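Local structure of alginate lyase (Aplysia kurodai, 5GMT) at residues A13-S25 against Y264-A276. The protein probably cleaves alginate as a polysaccharide lyase of family 14, with a specificity directed at polymannuronate. Numbering follows the deposited sequence.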
loop_
_atom_site.group_PDB
_atom_site.type_symbol
_atom_site.label_atom_id
_atom_site.label_comp_id
_atom_site.label_asym_id
_atom_site.label_seq_id
_atom_site.Cartn_x
_atom_site.Cartn_y
_atom_site.Cartn_z
ATOM N N ALA A 13 20.532 -3.487 4.551
ATOM C CA ALA A 13 19.355 -3.784 5.361
ATOM C C ALA A 13 19.015 -5.273 5.314
ATOM O O ALA A 13 19.176 -5.925 4.282
ATOM C CB ALA A 13 18.164 -2.943 4.896
ATOM N N THR A 14 18.550 -5.805 6.438
ATOM C CA THR A 14 18.220 -7.220 6.543
ATOM C C THR A 14 16.856 -7.526 5.937
ATOM O O THR A 14 15.879 -6.864 6.258
ATOM C CB THR A 14 18.209 -7.685 8.009
ATOM O OG1 THR A 14 19.447 -7.331 8.639
ATOM C CG2 THR A 14 18.005 -9.193 8.089
ATOM N N THR A 15 16.791 -8.532 5.069
ATOM C CA THR A 15 15.511 -8.993 4.544
ATOM C C THR A 15 14.889 -9.974 5.529
ATOM O O THR A 15 15.484 -11.004 5.832
ATOM C CB THR A 15 15.671 -9.653 3.157
ATOM O OG1 THR A 15 16.185 -8.692 2.231
ATOM C CG2 THR A 15 14.342 -10.159 2.650
ATOM N N VAL A 16 13.707 -9.653 6.050
ATOM C CA VAL A 16 13.073 -10.509 7.046
ATOM C C VAL A 16 11.982 -11.387 6.429
ATOM O O VAL A 16 11.660 -12.436 6.969
ATOM C CB VAL A 16 12.483 -9.686 8.227
ATOM C CG1 VAL A 16 13.605 -8.949 8.958
ATOM C CG2 VAL A 16 11.430 -8.702 7.750
ATOM N N TRP A 17 11.446 -10.973 5.281
ATOM C CA TRP A 17 10.423 -11.744 4.586
ATOM C C TRP A 17 10.436 -11.429 3.096
ATOM O O TRP A 17 10.687 -10.305 2.701
ATOM C CB TRP A 17 9.039 -11.454 5.183
ATOM C CG TRP A 17 7.869 -12.016 4.408
ATOM C CD1 TRP A 17 7.318 -13.269 4.520
ATOM C CD2 TRP A 17 7.094 -11.328 3.421
ATOM N NE1 TRP A 17 6.257 -13.399 3.652
ATOM C CE2 TRP A 17 6.098 -12.218 2.972
ATOM C CE3 TRP A 17 7.151 -10.046 2.870
ATOM C CZ2 TRP A 17 5.177 -11.869 1.995
ATOM C CZ3 TRP A 17 6.229 -9.704 1.904
ATOM C CH2 TRP A 17 5.257 -10.611 1.477
ATOM N N SER A 18 10.181 -12.440 2.273
ATOM C CA SER A 18 9.997 -12.212 0.845
ATOM C C SER A 18 8.987 -13.201 0.283
ATOM O O SER A 18 8.718 -14.243 0.886
ATOM C CB SER A 18 11.324 -12.324 0.087
ATOM O OG SER A 18 11.802 -13.658 0.090
ATOM N N LEU A 19 8.431 -12.862 -0.875
ATOM C CA LEU A 19 7.523 -13.751 -1.582
ATOM C C LEU A 19 7.710 -13.530 -3.076
ATOM O O LEU A 19 7.268 -12.528 -3.628
ATOM C CB LEU A 19 6.070 -13.507 -1.144
ATOM C CG LEU A 19 4.987 -14.482 -1.623
ATOM C CD1 LEU A 19 3.850 -14.559 -0.618
ATOM C CD2 LEU A 19 4.449 -14.108 -3.013
ATOM N N SER A 20 8.396 -14.467 -3.727
ATOM C CA SER A 20 8.762 -14.313 -5.129
ATOM C C SER A 20 7.571 -14.545 -6.031
ATOM O O SER A 20 7.332 -13.782 -6.969
ATOM C CB SER A 20 9.884 -15.290 -5.514
ATOM O OG SER A 20 10.972 -15.166 -4.624
ATOM N N SER A 21 6.832 -15.610 -5.729
ATOM C CA SER A 21 5.783 -16.094 -6.607
ATOM C C SER A 21 4.699 -16.744 -5.774
ATOM O O SER A 21 4.895 -17.019 -4.594
ATOM C CB SER A 21 6.342 -17.097 -7.615
ATOM O OG SER A 21 6.878 -18.215 -6.927
ATOM N N VAL A 22 3.554 -17.006 -6.385
ATOM C CA VAL A 22 2.496 -17.733 -5.697
ATOM C C VAL A 22 2.259 -19.063 -6.410
ATOM O O VAL A 22 2.536 -19.188 -7.610
ATOM C CB VAL A 22 1.198 -16.913 -5.639
ATOM C CG1 VAL A 22 1.370 -15.710 -4.687
ATOM C CG2 VAL A 22 0.825 -16.448 -7.037
ATOM N N PRO A 23 1.775 -20.074 -5.670
ATOM C CA PRO A 23 1.553 -21.375 -6.316
ATOM C C PRO A 23 0.405 -21.372 -7.327
ATOM O O PRO A 23 -0.512 -20.555 -7.243
ATOM C CB PRO A 23 1.230 -22.300 -5.136
ATOM C CG PRO A 23 0.703 -21.389 -4.070
ATOM C CD PRO A 23 1.486 -20.111 -4.225
ATOM N N HIS A 24 0.468 -22.289 -8.287
ATOM C CA HIS A 24 -0.634 -22.466 -9.226
ATOM C C HIS A 24 -1.736 -23.287 -8.560
ATOM O O HIS A 24 -1.723 -24.520 -8.608
ATOM C CB HIS A 24 -0.149 -23.149 -10.507
ATOM C CG HIS A 24 -1.181 -23.207 -11.590
ATOM N ND1 HIS A 24 -1.274 -24.258 -12.476
ATOM C CD2 HIS A 24 -2.166 -22.342 -11.928
ATOM C CE1 HIS A 24 -2.271 -24.040 -13.314
ATOM N NE2 HIS A 24 -2.827 -22.882 -13.004
ATOM N N SER A 25 -2.689 -22.603 -7.936
ATOM C CA SER A 25 -3.744 -23.271 -7.181
ATOM C C SER A 25 -5.071 -22.565 -7.410
ATOM O O SER A 25 -5.097 -21.367 -7.661
ATOM C CB SER A 25 -3.401 -23.297 -5.681
ATOM O OG SER A 25 -4.455 -23.837 -4.897
ATOM N N TYR A 264 -0.957 -7.470 -11.517
ATOM C CA TYR A 264 -0.138 -8.637 -11.213
ATOM C C TYR A 264 0.940 -8.243 -10.224
ATOM O O TYR A 264 1.600 -7.234 -10.420
ATOM C CB TYR A 264 0.536 -9.185 -12.477
ATOM C CG TYR A 264 -0.405 -9.564 -13.591
ATOM C CD1 TYR A 264 -1.105 -8.593 -14.302
ATOM C CD2 TYR A 264 -0.564 -10.897 -13.959
ATOM C CE1 TYR A 264 -1.969 -8.946 -15.343
ATOM C CE2 TYR A 264 -1.422 -11.259 -15.002
ATOM C CZ TYR A 264 -2.113 -10.279 -15.682
ATOM O OH TYR A 264 -2.951 -10.626 -16.709
ATOM N N PHE A 265 1.145 -9.043 -9.185
ATOM C CA PHE A 265 2.149 -8.711 -8.185
ATOM C C PHE A 265 3.126 -9.862 -8.038
ATOM O O PHE A 265 2.720 -11.022 -7.978
ATOM C CB PHE A 265 1.512 -8.413 -6.820
ATOM C CG PHE A 265 0.564 -7.248 -6.822
ATOM C CD1 PHE A 265 -0.759 -7.416 -7.202
ATOM C CD2 PHE A 265 0.985 -5.992 -6.393
ATOM C CE1 PHE A 265 -1.645 -6.351 -7.186
ATOM C CE2 PHE A 265 0.107 -4.920 -6.382
ATOM C CZ PHE A 265 -1.212 -5.101 -6.773
ATOM N N LYS A 266 4.407 -9.533 -7.978
ATOM C CA LYS A 266 5.436 -10.535 -7.709
ATOM C C LYS A 266 6.586 -9.910 -6.914
ATOM O O LYS A 266 6.599 -8.701 -6.690
ATOM C CB LYS A 266 5.946 -11.136 -9.024
ATOM C CG LYS A 266 6.726 -10.144 -9.884
ATOM C CD LYS A 266 7.162 -10.773 -11.222
ATOM C CE LYS A 266 7.909 -9.776 -12.094
ATOM N NZ LYS A 266 9.202 -9.304 -11.467
ATOM N N ASN A 267 7.538 -10.732 -6.471
ATOM C CA ASN A 267 8.784 -10.213 -5.901
ATOM C C ASN A 267 8.556 -9.269 -4.702
ATOM O O ASN A 267 9.125 -8.179 -4.644
ATOM C CB ASN A 267 9.579 -9.498 -7.001
ATOM C CG ASN A 267 11.034 -9.283 -6.635
ATOM O OD1 ASN A 267 11.550 -9.908 -5.706
ATOM N ND2 ASN A 267 11.709 -8.387 -7.366
ATOM N N PHE A 268 7.705 -9.696 -3.773
ATOM C CA PHE A 268 7.525 -9.004 -2.491
ATOM C C PHE A 268 8.757 -9.139 -1.602
ATOM O O PHE A 268 9.355 -10.210 -1.526
ATOM C CB PHE A 268 6.321 -9.571 -1.733
ATOM C CG PHE A 268 4.997 -9.278 -2.365
ATOM C CD1 PHE A 268 4.265 -8.161 -1.980
ATOM C CD2 PHE A 268 4.468 -10.125 -3.329
ATOM C CE1 PHE A 268 3.043 -7.895 -2.563
ATOM C CE2 PHE A 268 3.234 -9.866 -3.899
ATOM C CZ PHE A 268 2.518 -8.751 -3.507
ATOM N N GLN A 269 9.116 -8.066 -0.902
ATOM C CA GLN A 269 10.186 -8.110 0.099
ATOM C C GLN A 269 9.905 -7.130 1.229
ATOM O O GLN A 269 9.439 -6.016 0.986
ATOM C CB GLN A 269 11.545 -7.743 -0.494
ATOM C CG GLN A 269 11.994 -8.485 -1.722
ATOM C CD GLN A 269 13.298 -7.908 -2.247
ATOM O OE1 GLN A 269 14.246 -7.703 -1.487
ATOM N NE2 GLN A 269 13.338 -7.616 -3.539
ATOM N N ILE A 270 10.219 -7.534 2.453
ATOM C CA ILE A 270 10.211 -6.597 3.562
ATOM C C ILE A 270 11.581 -6.632 4.211
ATOM O O ILE A 270 12.052 -7.694 4.646
ATOM C CB ILE A 270 9.107 -6.919 4.589
ATOM C CG1 ILE A 270 7.732 -6.617 3.986
ATOM C CG2 ILE A 270 9.298 -6.097 5.846
ATOM C CD1 ILE A 270 6.565 -6.964 4.907
ATOM N N LEU A 271 12.233 -5.474 4.231
ATOM C CA LEU A 271 13.520 -5.312 4.903
ATOM C C LEU A 271 13.380 -4.423 6.121
ATOM O O LEU A 271 12.451 -3.613 6.199
ATOM C CB LEU A 271 14.563 -4.702 3.960
ATOM C CG LEU A 271 14.802 -5.431 2.643
ATOM C CD1 LEU A 271 13.861 -4.897 1.571
ATOM C CD2 LEU A 271 16.257 -5.255 2.231
ATOM N N THR A 272 14.318 -4.558 7.060
ATOM C CA THR A 272 14.329 -3.709 8.246
ATOM C C THR A 272 15.669 -2.993 8.375
ATOM O O THR A 272 16.604 -3.535 8.960
ATOM C CB THR A 272 14.069 -4.517 9.535
ATOM O OG1 THR A 272 15.019 -5.588 9.625
ATOM C CG2 THR A 272 12.660 -5.101 9.550
ATOM N N PRO A 273 15.766 -1.773 7.826
ATOM C CA PRO A 273 17.003 -1.001 7.962
ATOM C C PRO A 273 17.107 -0.408 9.354
ATOM O O PRO A 273 16.134 -0.438 10.112
ATOM C CB PRO A 273 16.843 0.106 6.923
ATOM C CG PRO A 273 15.341 0.356 6.912
ATOM C CD PRO A 273 14.695 -0.993 7.169
ATOM N N SER A 274 18.270 0.137 9.684
ATOM C CA SER A 274 18.426 0.847 10.945
ATOM C C SER A 274 17.510 2.057 10.979
ATOM O O SER A 274 17.451 2.825 10.018
ATOM C CB SER A 274 19.875 1.290 11.137
ATOM O OG SER A 274 20.742 0.177 11.238
ATOM N N HIS A 275 16.801 2.222 12.090
ATOM C CA HIS A 275 15.908 3.365 12.276
ATOM C C HIS A 275 16.679 4.684 12.236
ATOM O O HIS A 275 17.668 4.853 12.934
ATOM C CB HIS A 275 15.153 3.223 13.600
ATOM C CG HIS A 275 14.011 4.179 13.747
ATOM N ND1 HIS A 275 13.663 4.739 14.958
ATOM C CD2 HIS A 275 13.129 4.660 12.840
ATOM C CE1 HIS A 275 12.617 5.527 14.791
ATOM N NE2 HIS A 275 12.274 5.500 13.515
ATOM N N ALA A 276 16.240 5.610 11.387
ATOM C CA ALA A 276 16.881 6.915 11.288
ATOM C C ALA A 276 15.831 7.994 11.045
ATOM O O ALA A 276 15.314 8.122 9.942
ATOM C CB ALA A 276 17.919 6.923 10.173
#
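Ile270 O accepts two backbone N-H groups, Val16 N at 2.9 Å and, more weakly, Trp17 N at 3.4 Å. This shared acceptor marks a classic beta bulge, which shifts the antiparallel register by one residue between strand 14-19 and strand 264-272. Within the same bulge, Ile270 N donates to Trp17 O at 2.8 Å, nearly straight at 170°. A second, G1 bulge follows where Asn267 and Phe268 both face Leu19. Asn267, with positive phi (57°), suits that place because asparagine tolerates such a backbone better than most residues.

Trp17, Leu19, Phe268 and Ile270 turn their side chains to the same, buried face. With Trp17 CG anti to its own N (chi1 170°), the indole lies alongside Phe268, Trp17 CH2 meeting Phe268 CB at 3.5 Å, while Trp17 CE3 touches Ile270 CG1 at 3.7 Å. The indole stacks on the His34 ring, and Trp17 NE1 donates its N-H to His34 O. Were Trp17 cut back to an alanine, a gap would probably open beside Phe268 and Ile270, and His34 O would lose this donor.

On the other face, polar Thr15, Ser18 and Gln269 suit contact with solvent; there Leu271 CD2 lies 3.4 Å from Thr15 OG1. Backbone bonding thus fastens the N-terminal strand to the concanavalin-like sheet, while apolar side chains pack on its buried face.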